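Local structure of putative histidinol-phosphate aminotransferase (Erwinia carotovora atroseptica, 3LY1) at residues 55-60 against 252-257; 71-75 against 239-244; 90-96 against 139-145; 159-164 against 190-194; 310-315 against 340-345. The protein probably acts as a pyridoxal-phosphate-dependent aminotransferase of the class-II family, histidinol-phosphate aminotransferase subfamily, and binds pyridoxal 5'-phosphate. All coordinates share one frame; numbering follows the deposited sequence. Where two conformers were deposited one is given.

Overall arrangement
The five contacts differ in burial and in chemistry. Contact 2 is the most buried: a carboxylate and three waters link the edge strand 71-74 to the loop 239-244. Contact 1 shares neighbours with it, since Leu56 and Leu60 touch Leu73, but joins two helices through apolar chains and one lysine-asparagine bond nearer the surface. Contact 3 belongs to the same seven-stranded sheet as contact 2, with centres about 26 Å apart, and relies on regular backbone bonding. Contact 4, which follows it in the chain, is water-rich and carries a salt bridge. Contact 5, about 39 Å between centres from contact 2, has no hydrogen bond across it and is held by apolar packing.

Contact 1. Residues 55-60 against 252-257; sequences MLGNKL and ALASMN
Lys59 reaches from helix 50-63 over Leu253 and Met256 to Asn257 of the 252-257 segment, and its chain can be followed atom by atom. CB points at the partner segment. Lys59 CG, anti to the backbone N (chi1 -158°), lies 3.9 Å from Met256 CE, the methyl of a selenomethionine. CD is wedged between two apolar groups, 3.7 Å from Leu253 CD2 and 3.8 Å from Met256 SE, the lysine and selenomethionine chains running past each other in opposite directions. Bends at chi3 and chi4 then carry Lys59 CE toward the asparagine amide, where NZ donates to Asn257 OD1 at 2.8 Å. The ammonium stands 36° out of the carbonyl plane, at a C=O...N angle of 129°, above the amide and not on a lone pair.

Deeper in, Leu253 CD2 rests 3.6 Å from Leu56 CA and also against Lys59 CD. Leu56 turns both methyls to Ala252 CB, and Leu60 CD2 meets Met256 SE at 3.7 Å, the two side chains crossing at about a right angle. The polar bond thus lies at the more exposed margin of an apolar interface. Behind it, Leu56 and Leu60 also pack on Leu73 of strand 71-74, while Ala252 and Met256 touch Phe211, so the first helix leans on the edge strand, and the second on the loop that holds Phe211.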
# COMPACT_ATOMS: atom_id res chain seq x y z
N MSE A 55 -12.46 11.89 -3.70
CA MSE A 55 -12.86 12.91 -2.76
C MSE A 55 -11.77 13.29 -1.75
O MSE A 55 -11.58 14.49 -1.42
CB MSE A 55 -14.13 12.47 -2.01
CG MSE A 55 -15.32 12.15 -2.91
SE MSE A 55 -16.03 13.66 -3.91
CE MSE A 55 -15.40 13.22 -5.71
N LEU A 56 -11.08 12.31 -1.20
CA LEU A 56 -9.96 12.55 -0.26
C LEU A 56 -8.84 13.34 -0.94
O LEU A 56 -8.30 14.27 -0.36
CB LEU A 56 -9.41 11.24 0.31
CG LEU A 56 -8.29 11.31 1.36
CD1 LEU A 56 -8.70 12.24 2.53
CD2 LEU A 56 -7.92 9.92 1.84
N GLY A 57 -8.52 12.97 -2.17
CA GLY A 57 -7.50 13.70 -2.97
C GLY A 57 -7.88 15.18 -3.14
O GLY A 57 -7.04 16.06 -2.95
N ASN A 58 -9.14 15.42 -3.46
CA ASN A 58 -9.65 16.78 -3.65
C ASN A 58 -9.65 17.57 -2.35
O ASN A 58 -9.29 18.73 -2.34
CB ASN A 58 -11.07 16.76 -4.20
CG ASN A 58 -11.16 16.21 -5.61
OD1 ASN A 58 -10.17 16.12 -6.32
ND2 ASN A 58 -12.39 15.89 -6.04
N LYS A 59 -10.00 16.91 -1.25
CA LYS A 59 -9.98 17.54 0.04
C LYS A 59 -8.55 17.92 0.50
O LYS A 59 -8.35 18.99 1.06
CB LYS A 59 -10.66 16.62 1.04
CG LYS A 59 -11.20 17.27 2.28
CD LYS A 59 -11.87 16.23 3.22
CE LYS A 59 -13.13 16.78 3.96
NZ LYS A 59 -12.89 18.02 4.71
N LEU A 60 -7.56 17.07 0.23
CA LEU A 60 -6.17 17.37 0.56
C LEU A 60 -5.62 18.49 -0.32
O LEU A 60 -4.80 19.33 0.12
CB LEU A 60 -5.32 16.09 0.45
CG LEU A 60 -5.57 15.10 1.60
CD1 LEU A 60 -4.97 13.72 1.32
CD2 LEU A 60 -5.04 15.63 2.96
N ALA A 252 -9.86 8.96 7.19
CA ALA A 252 -9.12 10.19 6.86
C ALA A 252 -10.09 11.34 6.54
O ALA A 252 -9.86 12.47 7.00
CB ALA A 252 -8.10 9.97 5.70
N LEU A 253 -11.13 11.07 5.77
CA LEU A 253 -12.09 12.12 5.42
C LEU A 253 -12.73 12.69 6.69
O LEU A 253 -12.88 13.90 6.82
CB LEU A 253 -13.18 11.61 4.49
CG LEU A 253 -12.81 11.39 3.02
CD1 LEU A 253 -13.92 10.58 2.33
CD2 LEU A 253 -12.54 12.71 2.27
N ALA A 254 -13.10 11.82 7.61
CA ALA A 254 -13.71 12.25 8.86
C ALA A 254 -12.73 13.02 9.77
O ALA A 254 -13.11 14.03 10.38
CB ALA A 254 -14.31 11.06 9.58
N SER A 255 -11.49 12.54 9.88
CA SER A 255 -10.50 13.15 10.80
C SER A 255 -10.15 14.57 10.35
O SER A 255 -10.02 15.49 11.17
CB SER A 255 -9.26 12.27 10.94
OG SER A 255 -8.48 12.66 12.05
N MSE A 256 -10.10 14.78 9.04
CA MSE A 256 -9.94 16.13 8.48
C MSE A 256 -11.05 17.12 8.86
O MSE A 256 -10.81 18.33 8.78
CB MSE A 256 -9.77 16.08 6.96
CG MSE A 256 -8.47 15.49 6.51
SE MSE A 256 -8.38 15.61 4.62
CE MSE A 256 -7.99 17.54 4.51
N ASN A 257 -12.24 16.63 9.24
CA ASN A 257 -13.33 17.50 9.73
C ASN A 257 -13.40 17.63 11.28
O ASN A 257 -14.01 18.55 11.79
CB ASN A 257 -14.71 17.02 9.25
CG ASN A 257 -14.89 17.13 7.74
OD1 ASN A 257 -14.42 18.08 7.10
ND2 ASN A 257 -15.59 16.14 7.17

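Contact 2. Residues 71-75 against 239-244; sequences ILLTA and VAGEKI
Glu242 drives its carboxylate against the backbone of strand 71-74, where OE2 accepts from Leu73 N at 2.8 Å. The N-H...O angle of 175° makes the bond almost straight; the amide meets OE2 on its anti side, 20° out of the carboxylate plane. With CG anti to its own carbonyl carbon (chi1 -69°) and an extended chain beyond, the glutamate reaches the strand across Leu73 at about a right angle.

The tight part lies around this arm. Leu72 CD1 packs 3.8 Å from Glu242 CG, and Ile244 pushes CD1 to within 3.3 Å of Thr74 O while its CG1 rests against Leu73 CB. Val239 adds a looser apolar touch, CG2 to Leu72 CD1 at 4.3 Å. The watered part lies toward Ile71 and Gly241. One water lies within bonding distance of Ile71 O and Glu242 OE1, a second sits doubtfully close to Glu242 OE2 with at most a weak link to Ile71 O, and a third donates to both Leu73 O and Gly241 O, each at 2.8 Å, bridging the two backbones where they do not meet directly.

Strand 71-74 pairs with strand 223-226 through Leu72 and Thr74, while Glu242 OE2 accepts from the Leu73 amide between them. The loop also faces the second subunit, where Lys243 NZ bonds Ser78 OG of that chain, a pyridoxal-phosphate-binding residue. With an amide and water gathered at the carboxylate, Glu242 is probably ionised, and a charged group would then tie the sheet edge to a loop of the dimer interface.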
# COMPACT_ATOMS: atom_id res chain seq x y z
N ILE A 71 -1.52 16.28 -5.65
CA ILE A 71 -1.63 15.32 -4.54
C ILE A 71 -1.46 13.87 -5.05
O ILE A 71 -2.09 13.47 -6.02
CB ILE A 71 -3.00 15.45 -3.81
CG1 ILE A 71 -3.15 16.85 -3.24
CG2 ILE A 71 -3.19 14.39 -2.65
CD1 ILE A 71 -1.95 17.28 -2.32
N LEU A 72 -0.61 13.09 -4.38
CA LEU A 72 -0.55 11.64 -4.56
C LEU A 72 -0.81 10.94 -3.25
O LEU A 72 -0.01 11.09 -2.31
CB LEU A 72 0.81 11.16 -5.09
CG LEU A 72 0.97 9.67 -5.39
CD1 LEU A 72 0.16 9.25 -6.62
CD2 LEU A 72 2.45 9.37 -5.66
N LEU A 73 -1.91 10.20 -3.18
CA LEU A 73 -2.24 9.42 -2.00
C LEU A 73 -1.45 8.14 -1.99
O LEU A 73 -1.27 7.47 -3.04
CB LEU A 73 -3.75 9.10 -1.95
CG LEU A 73 -4.73 10.12 -1.37
CD1 LEU A 73 -6.10 9.79 -1.95
CD2 LEU A 73 -4.72 10.16 0.17
N THR A 74 -0.96 7.78 -0.81
CA THR A 74 -0.06 6.64 -0.67
C THR A 74 -0.44 5.89 0.60
O THR A 74 -1.19 6.41 1.51
CB THR A 74 1.48 7.05 -0.64
OG1 THR A 74 1.75 7.86 0.51
CG2 THR A 74 1.96 7.81 -1.95
N ALA A 75 0.00 4.65 0.66
CA ALA A 75 -0.30 3.80 1.84
C ALA A 75 0.72 4.08 2.93
O ALA A 75 1.77 3.44 3.02
CB ALA A 75 -0.36 2.31 1.47
N VAL A 239 4.04 3.74 -7.81
CA VAL A 239 3.01 3.13 -6.94
C VAL A 239 1.97 2.50 -7.88
O VAL A 239 1.92 2.82 -9.08
CB VAL A 239 2.34 4.15 -5.98
CG1 VAL A 239 3.37 4.71 -5.01
CG2 VAL A 239 1.61 5.25 -6.75
N ALA A 240 1.20 1.56 -7.35
CA ALA A 240 0.20 0.84 -8.15
C ALA A 240 -1.14 1.59 -8.00
O ALA A 240 -2.12 1.13 -7.37
CB ALA A 240 0.10 -0.64 -7.74
N GLY A 241 -1.15 2.77 -8.58
CA GLY A 241 -2.28 3.65 -8.49
C GLY A 241 -2.48 4.18 -7.09
O GLY A 241 -1.60 4.08 -6.23
N GLU A 242 -3.62 4.81 -6.90
CA GLU A 242 -4.03 5.29 -5.60
C GLU A 242 -5.20 4.42 -5.18
O GLU A 242 -6.34 4.65 -5.58
CB GLU A 242 -4.43 6.77 -5.68
CG GLU A 242 -3.25 7.70 -5.95
CD GLU A 242 -3.67 9.12 -6.29
OE1 GLU A 242 -4.10 9.35 -7.45
OE2 GLU A 242 -3.59 10.00 -5.38
N LYS A 243 -4.90 3.40 -4.37
CA LYS A 243 -5.86 2.35 -4.04
C LYS A 243 -5.78 2.12 -2.53
O LYS A 243 -5.42 1.02 -2.06
CB LYS A 243 -5.53 1.07 -4.81
CG LYS A 243 -5.54 1.25 -6.34
CD LYS A 243 -5.24 -0.03 -7.04
CE LYS A 243 -5.31 0.13 -8.56
NZ LYS A 243 -5.16 -1.15 -9.26
N ILE A 244 -6.11 3.17 -1.80
CA ILE A 244 -6.06 3.20 -0.34
C ILE A 244 -7.23 2.38 0.17
O ILE A 244 -8.27 2.26 -0.48
CB ILE A 244 -6.11 4.69 0.15
CG1 ILE A 244 -4.98 5.50 -0.50
CG2 ILE A 244 -5.89 4.81 1.63
CD1 ILE A 244 -3.58 4.91 -0.24
O HOH W 1 -4.99 12.06 -5.20
O HOH W 2 -2.41 11.76 -8.37
O HOH W 3 -0.50 4.92 -3.77

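Contact 3. Residues 90-96 against 139-145; sequences SLEAQLV and YSGPSIV
Parallel pairing inside the seven-stranded mixed sheet of the aminotransferase large domain joins strands 94-98 and 143-148, with Gln94, Leu95 and Val96 opposite Ser143, Ile144 and Val145. The short strand segments run 4.6 Å apart at closest approach, their directions 26° from parallel. Three backbone hydrogen bonds set the register: Gln94 N to Pro142 O at 3.0 Å, Ile144 N to Gln94 O at 2.9 Å, and Val96 N to Ile144 O at 2.8 Å. Ile144 thus uses both its N-H and its carbonyl on the same neighbour, as parallel strands do.

On the face of Leu95 and Ile144, Leu95 CD1 meets Ile144 CG2 at 4.1 Å; on the other, Val96 CB lies 4.4 Å from Val145 CG2, and both valines touch Val136 of helix 129-137. Before the strands begin, Tyr139 takes over. Its CG is anti to the backbone N (chi1 -168°), which directs the ring back toward the type I turn at Ser90 to Ala93. The flat end of Gln94 stacks over one ring face, planes 22° apart, and Gln94 CG sits 3.9 Å from the ring centroid in a CH-pi contact. At the ring edge Tyr139 OH donates to Glu92 O at 2.5 Å, unusually short; the hydroxyl stands above the carbonyl plane and not on a lone pair. Pro142 packs its ring near Ala93 and Glu92.

The chemistry therefore changes along the contact: backbone hydrogen bonding in the buried strands gives way to a short phenol-to-carbonyl contact at the turn and a ring face covered by the Gln94 side chain.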
# COMPACT_ATOMS: atom_id res chain seq x y z
N SER A 90 19.03 7.59 -9.96
CA SER A 90 19.78 7.08 -11.08
C SER A 90 21.11 6.59 -10.54
O SER A 90 21.44 6.87 -9.39
CB SER A 90 19.98 8.15 -12.16
OG SER A 90 20.71 9.25 -11.64
N LEU A 91 21.86 5.84 -11.34
CA LEU A 91 23.17 5.36 -10.86
C LEU A 91 24.14 6.53 -10.65
O LEU A 91 25.10 6.38 -9.91
CB LEU A 91 23.78 4.27 -11.78
CG LEU A 91 23.16 2.85 -11.70
CD1 LEU A 91 23.97 1.88 -12.63
CD2 LEU A 91 23.03 2.29 -10.25
N GLU A 92 23.84 7.69 -11.25
CA GLU A 92 24.71 8.86 -11.09
C GLU A 92 24.30 9.78 -9.91
O GLU A 92 25.08 10.64 -9.49
CB GLU A 92 24.81 9.64 -12.40
CG GLU A 92 25.56 8.89 -13.52
CD GLU A 92 24.82 7.65 -14.04
OE1 GLU A 92 23.56 7.65 -14.09
OE2 GLU A 92 25.51 6.67 -14.41
N ALA A 93 23.11 9.56 -9.35
CA ALA A 93 22.58 10.37 -8.24
C ALA A 93 23.16 10.05 -6.84
O ALA A 93 23.60 8.92 -6.53
CB ALA A 93 21.08 10.23 -8.20
N GLN A 94 23.19 11.07 -6.00
CA GLN A 94 23.55 10.91 -4.59
C GLN A 94 22.35 11.30 -3.75
O GLN A 94 21.57 12.15 -4.15
CB GLN A 94 24.76 11.77 -4.19
CG GLN A 94 24.47 13.26 -4.12
CD GLN A 94 25.57 14.11 -3.45
OE1 GLN A 94 25.56 15.33 -3.59
NE2 GLN A 94 26.52 13.49 -2.77
N LEU A 95 22.21 10.67 -2.59
CA LEU A 95 21.26 11.13 -1.58
C LEU A 95 22.08 11.89 -0.54
O LEU A 95 23.08 11.36 -0.05
CB LEU A 95 20.57 9.93 -0.91
CG LEU A 95 19.73 10.24 0.33
CD1 LEU A 95 18.46 10.88 -0.13
CD2 LEU A 95 19.45 8.97 1.17
N VAL A 96 21.66 13.10 -0.21
CA VAL A 96 22.32 13.94 0.81
C VAL A 96 21.40 13.99 2.02
O VAL A 96 20.23 14.39 1.92
CB VAL A 96 22.62 15.37 0.29
CG1 VAL A 96 23.23 16.22 1.42
CG2 VAL A 96 23.61 15.31 -0.90
N TYR A 139 28.90 18.30 -5.82
CA TYR A 139 28.60 17.10 -6.61
C TYR A 139 28.03 17.48 -7.98
O TYR A 139 26.96 18.07 -8.08
CB TYR A 139 27.62 16.24 -5.81
CG TYR A 139 27.42 14.86 -6.35
CD1 TYR A 139 28.40 13.89 -6.18
CD2 TYR A 139 26.25 14.51 -7.01
CE1 TYR A 139 28.23 12.60 -6.65
CE2 TYR A 139 26.06 13.21 -7.49
CZ TYR A 139 27.06 12.26 -7.31
OH TYR A 139 26.89 10.97 -7.77
N SER A 140 28.74 17.13 -9.05
CA SER A 140 28.33 17.48 -10.41
C SER A 140 27.07 16.73 -10.89
O SER A 140 26.36 17.19 -11.77
CB SER A 140 29.50 17.29 -11.41
OG SER A 140 30.10 15.99 -11.27
N GLY A 141 26.72 15.62 -10.27
CA GLY A 141 25.52 14.90 -10.70
C GLY A 141 24.25 15.36 -9.99
O GLY A 141 24.25 16.34 -9.22
N PRO A 142 23.15 14.64 -10.22
CA PRO A 142 21.91 14.88 -9.53
C PRO A 142 21.98 14.50 -8.03
O PRO A 142 22.67 13.55 -7.64
CB PRO A 142 20.89 14.00 -10.27
CG PRO A 142 21.64 13.20 -11.25
CD PRO A 142 23.06 13.55 -11.21
N SER A 143 21.28 15.27 -7.21
CA SER A 143 21.23 15.03 -5.76
C SER A 143 19.78 14.99 -5.34
O SER A 143 18.97 15.77 -5.83
CB SER A 143 21.90 16.16 -4.96
OG SER A 143 23.27 16.28 -5.23
N ILE A 144 19.46 14.10 -4.40
CA ILE A 144 18.18 14.15 -3.66
C ILE A 144 18.54 14.50 -2.24
O ILE A 144 19.43 13.88 -1.67
CB ILE A 144 17.44 12.79 -3.67
CG1 ILE A 144 17.20 12.32 -5.11
CG2 ILE A 144 16.11 12.85 -2.85
CD1 ILE A 144 16.59 10.92 -5.23
N VAL A 145 17.85 15.48 -1.66
CA VAL A 145 18.12 15.93 -0.29
C VAL A 145 16.88 15.51 0.50
O VAL A 145 15.78 15.84 0.09
CB VAL A 145 18.30 17.46 -0.18
CG1 VAL A 145 18.57 17.86 1.31
CG2 VAL A 145 19.41 17.96 -1.12

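Contact 4. Residues 159-164 against 190-194; sequences PADVIE and RFRSI
Pro159 and Arg190 meet through their CB atoms at 3.9 Å, where the N-terminus of helix 160-168 rests on the loop that follows strand 174-179. Pro159 is the N-cap residue of that helix. Next, Ala160 N donates to Arg190 O at 2.8 Å, an almost straight bond of 174°, so a loop carbonyl satisfies an amide of the first helical turn. Ala160 CB also lies over one face of the Arg192 guanidinium. At Asp161 the backbone N gives its hydrogen to a water that in turn donates to Arg190 O, extending the grip on this carbonyl. Ile163 turns inward and just touches Ile194, which packs onward against strand 205-210.

Glu164 closes the turn with a side-on salt bridge to Arg192, in one of the arginine's two deposited conformers: OE1 takes NH2 of Arg192 at 2.9 Å and OE2 takes NE at 3.3 Å. Both oxygens lie close to the guanidinium plane, yet the carboxylate is rotated 55° from it, so the nitrogens approach from above the carboxylate plane. Bends at chi2 and chi3 of Arg192 bring its edge round to the helix. Two waters also donate to Glu164 OE2, one linking it to Arg192 O and the other bridging Glu164 OE2 and Ser193 O at 2.7 Å each.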
# COMPACT_ATOMS: atom_id res chain seq x y z
N PRO A 159 14.98 25.64 11.65
CA PRO A 159 14.22 26.86 11.32
C PRO A 159 13.91 27.05 9.83
O PRO A 159 14.76 26.80 8.97
CB PRO A 159 15.13 27.98 11.82
CG PRO A 159 15.99 27.35 12.85
CD PRO A 159 16.23 25.95 12.35
N ALA A 160 12.71 27.54 9.52
CA ALA A 160 12.34 27.77 8.12
C ALA A 160 13.28 28.75 7.39
O ALA A 160 13.52 28.58 6.17
CB ALA A 160 10.92 28.24 8.01
N ASP A 161 13.85 29.72 8.10
CA ASP A 161 14.70 30.71 7.42
C ASP A 161 16.07 30.15 7.02
O ASP A 161 16.83 30.81 6.33
CB ASP A 161 14.78 32.04 8.19
CG ASP A 161 15.49 31.94 9.53
OD1 ASP A 161 15.98 30.83 9.89
OD2 ASP A 161 15.58 33.00 10.23
N VAL A 162 16.38 28.95 7.46
CA VAL A 162 17.59 28.24 7.07
C VAL A 162 17.31 27.32 5.86
O VAL A 162 18.08 27.27 4.91
CB VAL A 162 18.10 27.46 8.28
CG1 VAL A 162 19.14 26.38 7.89
CG2 VAL A 162 18.65 28.44 9.30
N ILE A 163 16.17 26.64 5.86
CA ILE A 163 15.77 25.75 4.73
C ILE A 163 15.20 26.47 3.48
O ILE A 163 15.63 26.18 2.34
CB ILE A 163 14.78 24.67 5.21
CG1 ILE A 163 15.50 23.76 6.22
CG2 ILE A 163 14.22 23.86 4.04
CD1 ILE A 163 14.68 22.58 6.77
N GLU A 164 14.25 27.37 3.68
CA GLU A 164 13.56 28.02 2.55
C GLU A 164 14.48 28.73 1.54
O GLU A 164 14.28 28.56 0.34
CB GLU A 164 12.45 28.96 3.01
CG GLU A 164 11.28 28.27 3.68
CD GLU A 164 10.26 29.23 4.30
OE1 GLU A 164 10.44 30.47 4.21
OE2 GLU A 164 9.25 28.74 4.87
N ARG A 190 9.90 29.18 14.95
CA ARG A 190 10.86 29.21 13.84
C ARG A 190 10.51 28.14 12.79
O ARG A 190 11.03 28.16 11.65
CB ARG A 190 12.28 28.97 14.34
CG ARG A 190 12.78 30.06 15.34
CD ARG A 190 14.07 29.69 16.03
NE ARG A 190 13.91 28.51 16.86
CZ ARG A 190 14.87 27.96 17.60
NH1 ARG A 190 16.07 28.51 17.68
NH2 ARG A 190 14.62 26.86 18.29
N PHE A 191 9.66 27.19 13.17
CA PHE A 191 9.20 26.14 12.26
C PHE A 191 8.09 26.67 11.36
O PHE A 191 7.17 27.33 11.84
CB PHE A 191 8.65 24.92 13.01
CG PHE A 191 8.01 23.89 12.07
CD1 PHE A 191 8.78 22.94 11.47
CD2 PHE A 191 6.67 23.94 11.77
CE1 PHE A 191 8.21 22.01 10.59
CE2 PHE A 191 6.09 23.04 10.88
CZ PHE A 191 6.87 22.06 10.29
N ARG A 192 8.20 26.34 10.08
CA ARG A 192 7.19 26.65 9.07
C ARG A 192 7.02 25.44 8.13
O ARG A 192 8.02 24.88 7.69
CB ARG A 192 7.61 27.89 8.25
CG ARG A 192 6.84 29.15 8.57
CD ARG A 192 7.64 30.45 8.49
NE ARG A 192 8.75 30.56 7.54
CZ ARG A 192 9.83 31.29 7.80
NH1 ARG A 192 9.93 31.91 8.97
NH2 ARG A 192 10.83 31.39 6.94
N SER A 193 5.78 25.05 7.84
CA SER A 193 5.55 24.05 6.77
C SER A 193 6.06 24.60 5.43
O SER A 193 5.96 25.82 5.14
CB SER A 193 4.09 23.61 6.64
OG SER A 193 3.93 22.73 5.53
N ILE A 194 6.64 23.72 4.63
CA ILE A 194 7.15 24.08 3.32
C ILE A 194 6.02 24.19 2.31
O ILE A 194 6.22 24.65 1.20
CB ILE A 194 8.23 23.08 2.85
CG1 ILE A 194 9.15 23.73 1.80
CG2 ILE A 194 7.64 21.73 2.36
CD1 ILE A 194 10.15 24.67 2.40
O HOH W 4 12.75 30.53 10.76
O HOH W 5 12.29 33.24 10.80
O HOH W 6 9.53 25.90 5.42
O HOH W 7 6.96 27.92 3.79

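Contact 5. Residues 310-315 against 340-345; sequences MADAGV and WVADTM
Met310 and Met345, both selenomethionines, cross at about a right angle where the end of helix 303-312 packs against helix 335-350. The first helix finishes in a Schellman motif: Gly314 has positive phi, and the bonds Val315 N to Met310 O and Gly314 N to Ala311 O close off the last turn, after which Val315, at the start of strand 315-316, lies beside the second helix.

Met310 is bent at chi2 (-70°), which brings its terminal methyl across to the partner helix. There Met310 CE touches Met345 CG at 3.5 Å and lies 3.8 Å from Thr344 CG2, the Met310 and Thr344 side chains sliding past each other in opposite directions. Val315 divides its methyls between two neighbours: CG1 meets Val341 CG2 at 4.1 Å in an oblique crossing, and CG2 approaches the rim of the indole, 3.8 Å from Trp340 CZ3. Trp340 presents only its edge to this segment, for Ala313 O also lies near the ring plane, by CH2.

Around the pair, Met345 packs on leucines of helix 259-283, and Val341 and Trp340 on Ile19 of strand 19-20, the parallel partner of strand 315-316. The contact thus joins two helices and a small sheet by apolar packing, away from the cofactor. Within the second helix, Thr344 OG1 sits over one indole face and donates to Trp340 O at 2.9 Å, while Thr344 N reaches that oxygen from the opposite face of the carbonyl plane.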
# COMPACT_ATOMS: atom_id res chain seq x y z
N MSE A 310 13.85 -1.65 31.29
CA MSE A 310 12.53 -1.10 31.00
C MSE A 310 11.59 -2.19 30.41
O MSE A 310 10.44 -2.28 30.83
CB MSE A 310 12.65 0.13 30.09
CG MSE A 310 12.98 1.44 30.88
SE MSE A 310 11.41 1.96 31.94
CE MSE A 310 12.18 3.40 33.00
N ALA A 311 12.08 -3.02 29.47
CA ALA A 311 11.24 -4.13 28.94
C ALA A 311 10.76 -5.02 30.08
O ALA A 311 9.60 -5.43 30.10
CB ALA A 311 11.98 -4.98 27.89
N ASP A 312 11.66 -5.30 31.02
CA ASP A 312 11.36 -6.19 32.16
C ASP A 312 10.34 -5.56 33.11
O ASP A 312 9.63 -6.29 33.79
CB ASP A 312 12.63 -6.58 32.94
CG ASP A 312 13.57 -7.51 32.15
OD1 ASP A 312 13.14 -8.11 31.12
OD2 ASP A 312 14.76 -7.62 32.56
N ALA A 313 10.31 -4.24 33.18
CA ALA A 313 9.32 -3.51 33.96
C ALA A 313 8.03 -3.24 33.17
O ALA A 313 7.14 -2.55 33.68
CB ALA A 313 9.88 -2.21 34.44
N GLY A 314 7.95 -3.76 31.93
CA GLY A 314 6.77 -3.64 31.09
C GLY A 314 6.69 -2.34 30.31
O GLY A 314 5.60 -1.83 30.05
N VAL A 315 7.85 -1.79 29.93
CA VAL A 315 7.89 -0.57 29.12
C VAL A 315 8.80 -0.79 27.92
O VAL A 315 9.98 -1.11 28.08
CB VAL A 315 8.42 0.63 29.92
CG1 VAL A 315 8.37 1.89 29.09
CG2 VAL A 315 7.61 0.83 31.24
N TRP A 340 3.68 7.18 35.19
CA TRP A 340 4.14 5.90 35.68
C TRP A 340 5.58 5.62 35.21
O TRP A 340 6.45 5.13 35.99
CB TRP A 340 3.19 4.81 35.20
CG TRP A 340 3.34 3.56 35.93
CD1 TRP A 340 2.67 3.19 37.07
CD2 TRP A 340 4.23 2.51 35.61
NE1 TRP A 340 3.10 1.95 37.46
CE2 TRP A 340 4.05 1.51 36.58
CE3 TRP A 340 5.15 2.30 34.59
CZ2 TRP A 340 4.78 0.31 36.57
CZ3 TRP A 340 5.89 1.10 34.58
CH2 TRP A 340 5.69 0.13 35.56
N VAL A 341 5.84 5.97 33.94
CA VAL A 341 7.18 5.77 33.40
C VAL A 341 8.20 6.66 34.14
O VAL A 341 9.28 6.17 34.52
CB VAL A 341 7.28 5.98 31.86
CG1 VAL A 341 8.75 5.94 31.39
CG2 VAL A 341 6.50 4.87 31.14
N ALA A 342 7.87 7.94 34.27
CA ALA A 342 8.68 8.92 34.98
C ALA A 342 9.00 8.45 36.40
O ALA A 342 10.14 8.49 36.83
CB ALA A 342 7.98 10.29 35.03
N ASP A 343 8.00 7.97 37.13
CA ASP A 343 8.30 7.47 38.44
C ASP A 343 9.14 6.19 38.43
O ASP A 343 9.94 6.00 39.33
CB ASP A 343 7.04 7.32 39.25
CG ASP A 343 6.42 8.66 39.56
OD1 ASP A 343 7.19 9.63 39.75
OD2 ASP A 343 5.18 8.72 39.60
N THR A 344 8.97 5.32 37.42
CA THR A 344 9.83 4.14 37.26
C THR A 344 11.30 4.57 37.03
O THR A 344 12.25 3.99 37.59
CB THR A 344 9.32 3.21 36.12
OG1 THR A 344 7.99 2.77 36.44
CG2 THR A 344 10.19 1.99 35.96
N MSE A 345 11.48 5.59 36.21
CA MSE A 345 12.80 6.17 36.01
C MSE A 345 13.43 6.66 37.34
O MSE A 345 14.58 6.32 37.64
CB MSE A 345 12.69 7.32 35.00
CG MSE A 345 12.29 6.87 33.62
SE MSE A 345 11.89 8.39 32.47
CE MSE A 345 13.61 9.28 32.45